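Peptidoglycan hydrolase FlgJ (Sphingomonas sp. A1, PDB 3K3T) probably hydrolyses the peptidoglycan layer, through its C-terminal glycoside hydrolase family 73 domain, so that the flagellar rod can be assembled in the periplasmic space. Local coordinates at residues A[51-56]-A[93-98]. The protein carries 3 engineered substitutions. Residues are numbered along the deposited sequence; the frame is centred on the assembly and turned at random.
Sequences YNLFNI and EQAFQD
F54 and F96 meet as an offset T-shaped pair, a clear case of a loop docked on a helix through apolar side chains. The F54 ring presents its CE2–CZ edge to one face of F96, with ring planes at 83° and centroids 5.2 Å apart; F54 CE2 stands over the rim of that face rather than its middle. L53 crosses F96 at about a right angle, its CD1 lying 3.5 Å from F96 CE2. With CG set between the backbone N and the carbonyl carbon (chi1 73°), L53 turns both methyls toward the helix, and CD2 comes to 3.8 Å from A95 CB. A95 CB in turn lies 3.1 Å from the backbone O of Y51. Behind these residues N52 braces the type I turn from N52 to N55: its OD1 accepts from I56 N, while its ND2 donates to I56 O at 2.9 Å, with I56 O almost in the plane of the N52 side-chain amide. Replacing F96 with an alanine would probably leave the F54 edge without its aromatic face and open a gap beside L53. Within this glucosaminidase domain of the lysozyme clan, the loop preceding strand 65-71 thus packs on helix 92-105; helix 3-20 touches F96, A31 of helix 24-35 meets L53 and F54, and strand 82-88 flanks N52 and I56.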
loop_
_atom_site.group_PDB
_atom_site.type_symbol
_atom_site.label_atom_id
_atom_site.label_comp_id
_atom_site.label_asym_id
_atom_site.label_seq_id
_atom_site.Cartn_x
_atom_site.Cartn_y
_atom_site.Cartn_z
ATOM N N TYR A 51 -2.623 -8.949 -6.584
ATOM C CA TYR A 51 -1.539 -8.525 -5.690
ATOM C C TYR A 51 -1.436 -7.001 -5.573
ATOM O O TYR A 51 -0.482 -6.480 -4.992
ATOM C CB TYR A 51 -0.191 -9.117 -6.121
ATOM C CG TYR A 51 -0.092 -10.617 -5.944
ATOM C CD1 TYR A 51 0.128 -11.171 -4.683
ATOM C CD2 TYR A 51 -0.211 -11.478 -7.033
ATOM C CE1 TYR A 51 0.224 -12.547 -4.508
ATOM C CE2 TYR A 51 -0.115 -12.862 -6.868
ATOM C CZ TYR A 51 0.101 -13.384 -5.598
ATOM O OH TYR A 51 0.198 -14.745 -5.406
ATOM N N ASN A 52 -2.433 -6.298 -6.110
ATOM C CA ASN A 52 -2.458 -4.835 -6.089
ATOM C C ASN A 52 -2.950 -4.312 -4.736
ATOM O O ASN A 52 -4.067 -3.794 -4.604
ATOM C CB ASN A 52 -3.323 -4.321 -7.244
ATOM C CG ASN A 52 -3.213 -2.820 -7.444
ATOM O OD1 ASN A 52 -2.575 -2.115 -6.660
ATOM N ND2 ASN A 52 -3.849 -2.326 -8.499
ATOM N N LEU A 53 -2.096 -4.441 -3.724
ATOM C CA LEU A 53 -2.514 -4.194 -2.353
ATOM C C LEU A 53 -2.626 -2.711 -2.009
ATOM O O LEU A 53 -3.133 -2.362 -0.948
ATOM C CB LEU A 53 -1.606 -4.924 -1.358
ATOM C CG LEU A 53 -0.179 -4.434 -1.102
ATOM C CD1 LEU A 53 0.412 -5.265 0.029
ATOM C CD2 LEU A 53 0.708 -4.526 -2.331
ATOM N N PHE A 54 -2.157 -1.848 -2.908
ATOM C CA PHE A 54 -2.328 -0.406 -2.732
ATOM C C PHE A 54 -3.453 0.156 -3.598
ATOM O O PHE A 54 -3.706 1.362 -3.589
ATOM C CB PHE A 54 -1.007 0.321 -2.984
ATOM C CG PHE A 54 0.049 0.004 -1.967
ATOM C CD1 PHE A 54 0.016 0.596 -0.705
ATOM C CD2 PHE A 54 1.065 -0.900 -2.263
ATOM C CE1 PHE A 54 0.994 0.290 0.254
ATOM C CE2 PHE A 54 2.044 -1.211 -1.314
ATOM C CZ PHE A 54 2.006 -0.612 -0.056
ATOM N N ASN A 55 -4.129 -0.733 -4.327
ATOM C CA ASN A 55 -5.276 -0.381 -5.177
ATOM C C ASN A 55 -4.941 0.686 -6.220
ATOM O O ASN A 55 -5.744 1.591 -6.462
ATOM C CB ASN A 55 -6.471 0.090 -4.332
ATOM C CG ASN A 55 -6.964 -0.961 -3.360
ATOM O OD1 ASN A 55 -6.961 -2.154 -3.658
ATOM N ND2 ASN A 55 -7.415 -0.514 -2.194
ATOM N N ILE A 56 -3.769 0.562 -6.834
ATOM C CA ILE A 56 -3.284 1.542 -7.809
ATOM C C ILE A 56 -3.986 1.368 -9.155
ATOM O O ILE A 56 -4.038 0.268 -9.710
ATOM C CB ILE A 56 -1.745 1.448 -8.003
ATOM C CG1 ILE A 56 -1.008 1.547 -6.656
ATOM C CG2 ILE A 56 -1.246 2.502 -9.005
ATOM C CD1 ILE A 56 -1.256 2.829 -5.891
ATOM N N GLU A 93 5.850 -8.999 -4.253
ATOM C CA GLU A 93 7.178 -8.500 -4.624
ATOM C C GLU A 93 7.087 -7.499 -5.782
ATOM O O GLU A 93 7.600 -6.390 -5.680
ATOM C CB GLU A 93 8.139 -9.645 -4.968
ATOM C CG GLU A 93 9.564 -9.176 -5.280
ATOM C CD GLU A 93 10.561 -10.316 -5.443
ATOM O OE1 GLU A 93 10.254 -11.457 -5.039
ATOM O OE2 GLU A 93 11.663 -10.063 -5.974
ATOM N N GLN A 94 6.409 -7.883 -6.863
ATOM C CA GLN A 94 6.298 -7.004 -8.034
ATOM C C GLN A 94 5.452 -5.768 -7.724
ATOM O O GLN A 94 5.766 -4.662 -8.175
ATOM C CB GLN A 94 5.731 -7.761 -9.239
ATOM C CG GLN A 94 5.833 -6.988 -10.553
ATOM C CD GLN A 94 5.344 -7.780 -11.750
ATOM O OE1 GLN A 94 4.242 -8.332 -11.744
ATOM N NE2 GLN A 94 6.163 -7.828 -12.797
ATOM N N ALA A 95 4.384 -5.965 -6.956
ATOM C CA ALA A 95 3.529 -4.862 -6.521
ATOM C C ALA A 95 4.321 -3.793 -5.764
ATOM O O ALA A 95 4.174 -2.599 -6.035
ATOM C CB ALA A 95 2.388 -5.382 -5.671
ATOM N N PHE A 96 5.171 -4.222 -4.829
ATOM C CA PHE A 96 5.974 -3.274 -4.046
ATOM C C PHE A 96 7.074 -2.610 -4.866
ATOM O O PHE A 96 7.434 -1.460 -4.602
ATOM C CB PHE A 96 6.566 -3.935 -2.800
ATOM C CG PHE A 96 5.637 -3.947 -1.624
ATOM C CD1 PHE A 96 5.621 -2.883 -0.723
ATOM C CD2 PHE A 96 4.778 -5.023 -1.410
ATOM C CE1 PHE A 96 4.767 -2.891 0.373
ATOM C CE2 PHE A 96 3.915 -5.038 -0.319
ATOM C CZ PHE A 96 3.908 -3.969 0.577
ATOM N N GLN A 97 7.603 -3.329 -5.853
ATOM C CA GLN A 97 8.575 -2.755 -6.784
ATOM C C GLN A 97 7.929 -1.599 -7.553
ATOM O O GLN A 97 8.533 -0.536 -7.717
ATOM C CB GLN A 97 9.103 -3.812 -7.761
ATOM C CG GLN A 97 10.071 -4.830 -7.158
ATOM C CD GLN A 97 10.389 -5.993 -8.098
ATOM O OE1 GLN A 97 9.646 -6.277 -9.045
ATOM N NE2 GLN A 97 11.497 -6.680 -7.829
ATOM N N ASP A 98 6.695 -1.809 -8.014
ATOM C CA ASP A 98 5.961 -0.764 -8.735
ATOM C C ASP A 98 5.653 0.430 -7.825
ATOM O O ASP A 98 5.811 1.586 -8.231
ATOM C CB ASP A 98 4.684 -1.328 -9.366
ATOM C CG ASP A 98 4.041 -0.365 -10.365
ATOM O OD1 ASP A 98 4.773 0.283 -11.144
ATOM O OD2 ASP A 98 2.796 -0.267 -10.376
#